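Side-chain contact in uncharacterized protein (Bacteroides ovatus, PDB 4DQA), which is of unknown function but probably binds carbohydrate through a concanavalin A-like lectin domain joined to a second, N-terminal domain: residues Gly185-Arg190 and Ser249-Asp254. Sequence-based numbering, arbitrary orientation.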
ATOM      1  N   GLY A 185      23.958  -4.594 -18.162  1.00 19.40           N
ATOM      2  CA  GLY A 185      25.396  -4.487 -18.091  1.00 22.29           C
ATOM      3  C   GLY A 185      25.855  -3.735 -16.851  1.00 21.85           C
ATOM      4  O   GLY A 185      27.046  -3.722 -16.556  1.00 23.64           O
ATOM      5  N   VAL A 186      24.907  -3.141 -16.128  1.00 20.45           N
ATOM      6  CA  VAL A 186      25.231  -2.300 -14.983  1.00 18.22           C
ATOM      7  C   VAL A 186      24.499  -2.717 -13.703  1.00 18.74           C
ATOM      8  O   VAL A 186      25.144  -3.044 -12.696  1.00 20.61           O
ATOM      9  CB  VAL A 186      24.938  -0.820 -15.300  1.00 20.75           C
ATOM     10  CG1 VAL A 186      25.244   0.072 -14.105  1.00 25.10           C
ATOM     11  CG2 VAL A 186      25.754  -0.370 -16.532  1.00 23.88           C
HETATM   12  N   MSE A 187      23.170  -2.719 -13.739  1.00 16.89           N
HETATM   13  CA  MSE A 187      22.354  -3.149 -12.597  1.00 16.58           C
HETATM   14  C   MSE A 187      20.953  -3.488 -13.092  1.00 14.00           C
HETATM   15  O   MSE A 187      20.111  -2.606 -13.255  1.00 16.21           O
HETATM   16  CB  MSE A 187      22.277  -2.066 -11.517  1.00 18.77           C
HETATM   17  CG  MSE A 187      21.610  -2.512 -10.243  1.00 17.19           C
HETATM   18 SE   MSE A 187      22.670  -3.786  -9.263  0.75 20.78          SE
HETATM   19  CE  MSE A 187      24.212  -2.667  -8.942  1.00 22.73           C
ATOM     20  N   ILE A 188      20.707  -4.772 -13.325  1.00 15.11           N
ATOM     21  CA  ILE A 188      19.417  -5.188 -13.860  1.00 14.56           C
ATOM     22  C   ILE A 188      18.852  -6.362 -13.043  1.00 16.23           C
ATOM     23  O   ILE A 188      19.587  -7.250 -12.604  1.00 17.70           O
ATOM     24  CB  ILE A 188      19.538  -5.490 -15.375  1.00 17.93           C
ATOM     25  CG1 ILE A 188      18.158  -5.561 -16.051  1.00 17.50           C
ATOM     26  CG2 ILE A 188      20.304  -6.768 -15.602  1.00 19.71           C
ATOM     27  CD1 ILE A 188      18.199  -5.545 -17.570  1.00 17.41           C
ATOM     28  N   LEU A 189      17.553  -6.305 -12.792  1.00 14.29           N
ATOM     29  CA  LEU A 189      16.816  -7.385 -12.159  1.00 12.61           C
ATOM     30  C   LEU A 189      16.053  -8.136 -13.234  1.00 13.09           C
ATOM     31  O   LEU A 189      15.306  -7.544 -14.037  1.00 13.04           O
ATOM     32  CB  LEU A 189      15.864  -6.828 -11.104  1.00 14.72           C
ATOM     33  CG  LEU A 189      15.024  -7.847 -10.332  1.00 14.89           C
ATOM     34  CD1 LEU A 189      15.930  -8.681  -9.456  1.00 16.70           C
ATOM     35  CD2 LEU A 189      13.966  -7.120  -9.498  1.00 17.31           C
ATOM     36  N   ARG A 190      16.310  -9.441 -13.299  1.00 12.90           N
ATOM     37  CA  ARG A 190      15.711 -10.287 -14.322  1.00 12.47           C
ATOM     38  C   ARG A 190      15.339 -11.629 -13.725  1.00 14.43           C
ATOM     39  O   ARG A 190      15.644 -11.926 -12.564  1.00 14.62           O
ATOM     40  CB  ARG A 190      16.695 -10.475 -15.476  1.00 14.06           C
ATOM     41  CG  ARG A 190      17.956 -11.230 -15.113  1.00 15.31           C
ATOM     42  CD  ARG A 190      19.006 -11.141 -16.228  1.00 16.56           C
ATOM     43  NE  ARG A 190      20.202 -11.925 -15.933  1.00 15.78           N
ATOM     44  CZ  ARG A 190      21.362 -11.775 -16.575  1.00 16.45           C
ATOM     45  NH1 ARG A 190      21.480 -10.871 -17.548  1.00 19.03           N
ATOM     46  NH2 ARG A 190      22.393 -12.512 -16.228  1.00 18.80           N
ATOM     47  N   SER A 249      23.865 -10.698  -0.910  1.00 24.00           N
ATOM     48  CA  SER A 249      25.296 -10.623  -1.148  1.00 28.79           C
ATOM     49  C   SER A 249      25.870  -9.359  -0.517  1.00 24.65           C
ATOM     50  O   SER A 249      25.162  -8.616   0.206  1.00 24.88           O
ATOM     51  CB  SER A 249      25.579 -10.671  -2.652  1.00 31.20           C
ATOM     52  OG  SER A 249      26.934 -11.029  -2.877  1.00 33.44           O
ATOM     53  N   ASP A 250      27.162  -9.145  -0.736  1.00 29.78           N
ATOM     54  CA  ASP A 250      27.860  -7.995  -0.199  1.00 29.06           C
ATOM     55  C   ASP A 250      28.671  -7.425  -1.329  1.00 32.80           C
ATOM     56  O   ASP A 250      29.442  -8.137  -1.974  1.00 32.33           O
ATOM     57  CB  ASP A 250      28.776  -8.382   0.975  1.00 31.36           C
ATOM     58  CG  ASP A 250      27.996  -8.882   2.178  1.00 33.18           C
ATOM     59  OD1 ASP A 250      27.743 -10.100   2.254  1.00 38.55           O
ATOM     60  OD2 ASP A 250      27.609  -8.049   3.032  1.00 39.09           O
ATOM     61  N   TRP A 251      28.481  -6.143  -1.578  1.00 25.71           N
ATOM     62  CA  TRP A 251      29.175  -5.454  -2.647  1.00 27.79           C
ATOM     63  C   TRP A 251      29.937  -4.300  -2.062  1.00 27.52           C
ATOM     64  O   TRP A 251      29.590  -3.778  -0.984  1.00 30.20           O
ATOM     65  CB  TRP A 251      28.186  -4.881  -3.650  1.00 25.38           C
ATOM     66  CG  TRP A 251      27.435  -5.877  -4.442  1.00 24.02           C
ATOM     67  CD1 TRP A 251      27.788  -7.167  -4.694  1.00 26.86           C
ATOM     68  CD2 TRP A 251      26.187  -5.661  -5.106  1.00 22.43           C
ATOM     69  NE1 TRP A 251      26.835  -7.771  -5.474  1.00 25.02           N
ATOM     70  CE2 TRP A 251      25.837  -6.870  -5.738  1.00 20.89           C
ATOM     71  CE3 TRP A 251      25.321  -4.568  -5.214  1.00 23.85           C
ATOM     72  CZ2 TRP A 251      24.676  -7.018  -6.489  1.00 23.05           C
ATOM     73  CZ3 TRP A 251      24.162  -4.713  -5.954  1.00 23.07           C
ATOM     74  CH2 TRP A 251      23.847  -5.938  -6.577  1.00 22.19           C
ATOM     75  N   GLY A 252      30.966  -3.872  -2.783  1.00 27.75           N
ATOM     76  CA  GLY A 252      31.788  -2.763  -2.353  1.00 30.88           C
ATOM     77  C   GLY A 252      31.580  -1.535  -3.213  1.00 25.95           C
ATOM     78  O   GLY A 252      32.250  -0.536  -3.008  1.00 31.47           O
ATOM     79  N   ILE A 253      30.661  -1.607  -4.182  1.00 29.43           N
ATOM     80  CA  ILE A 253      30.514  -0.510  -5.138  1.00 25.29           C
ATOM     81  C   ILE A 253      29.907   0.725  -4.495  1.00 29.45           C
ATOM     82  O   ILE A 253      29.099   0.636  -3.562  1.00 27.68           O
ATOM     83  CB  ILE A 253      29.641  -0.892  -6.372  1.00 29.16           C
ATOM     84  CG1 ILE A 253      28.200  -1.179  -5.948  1.00 24.59           C
ATOM     85  CG2 ILE A 253      30.244  -2.083  -7.107  1.00 32.75           C
ATOM     86  CD1 ILE A 253      27.217  -1.410  -7.093  1.00 26.63           C
ATOM     87  N   ASP A 254      30.279   1.883  -5.015  1.00 26.99           N
ATOM     88  CA  ASP A 254      29.777   3.130  -4.477  1.00 32.75           C
ATOM     89  C   ASP A 254      28.370   3.420  -4.975  1.00 27.37           C
ATOM     90  O   ASP A 254      27.666   4.252  -4.395  1.00 29.30           O
ATOM     91  CB  ASP A 254      30.702   4.276  -4.858  1.00 36.65           C
ATOM     92  CG  ASP A 254      32.021   4.236  -4.093  1.00 43.27           C
ATOM     93  OD1 ASP A 254      32.135   3.445  -3.125  1.00 41.18           O
ATOM     94  OD2 ASP A 254      32.934   5.001  -4.461  1.00 50.00           O
TER
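One selenomethionine side chain, that of Met187, carries the whole of this contact, meeting the benzo part of the Trp251 indole with its selenium and the end of Ile253 with its methyl. Met187 SE lies 3.6 Å from Trp251 CH2. From the centroid of the six-membered ring of Trp251, Met187 SE is 4.6 Å away, on a line 60° off the ring normal. This is a Met-aromatic contact of oblique geometry, with selenium in the place of sulfur. Beyond it, Met187 CE approaches Trp251 CZ3 to 3.6 Å, and the same methyl, Met187 CE, meets Ile253 CD1, tip to tip, at 3.7 Å. Bends at both chi2 (70°) and chi3 fold the Met187 chain, bringing selenium and methyl together against the indole.

The unbranched, flexible chain of Met187 can curl to fit a rigid ring, and methionine's polarisable sulfur, here replaced by selenium, favours dispersion with the pi electrons. Tryptophan supplies a broad flat surface whose far end reaches across from 249-254, whereas isoleucine offers a slender CD1 arm to the methyl. Val186 and Met187 together form a classic beta bulge.

The contact lies within the concanavalin A-like domain, joining strand 187-190 of a small antiparallel sheet to the loop that leaves strand 244-250 of the larger one. Val206 touches both Met187 and Trp251, and the Tyr230 ring meets the indole with the planes inclined at about 55°.

No hydrogen bond or salt bridge crosses between the segments; their cohesion here rests on dispersion and burial of apolar surface, which depend on close fit more than on exact direction.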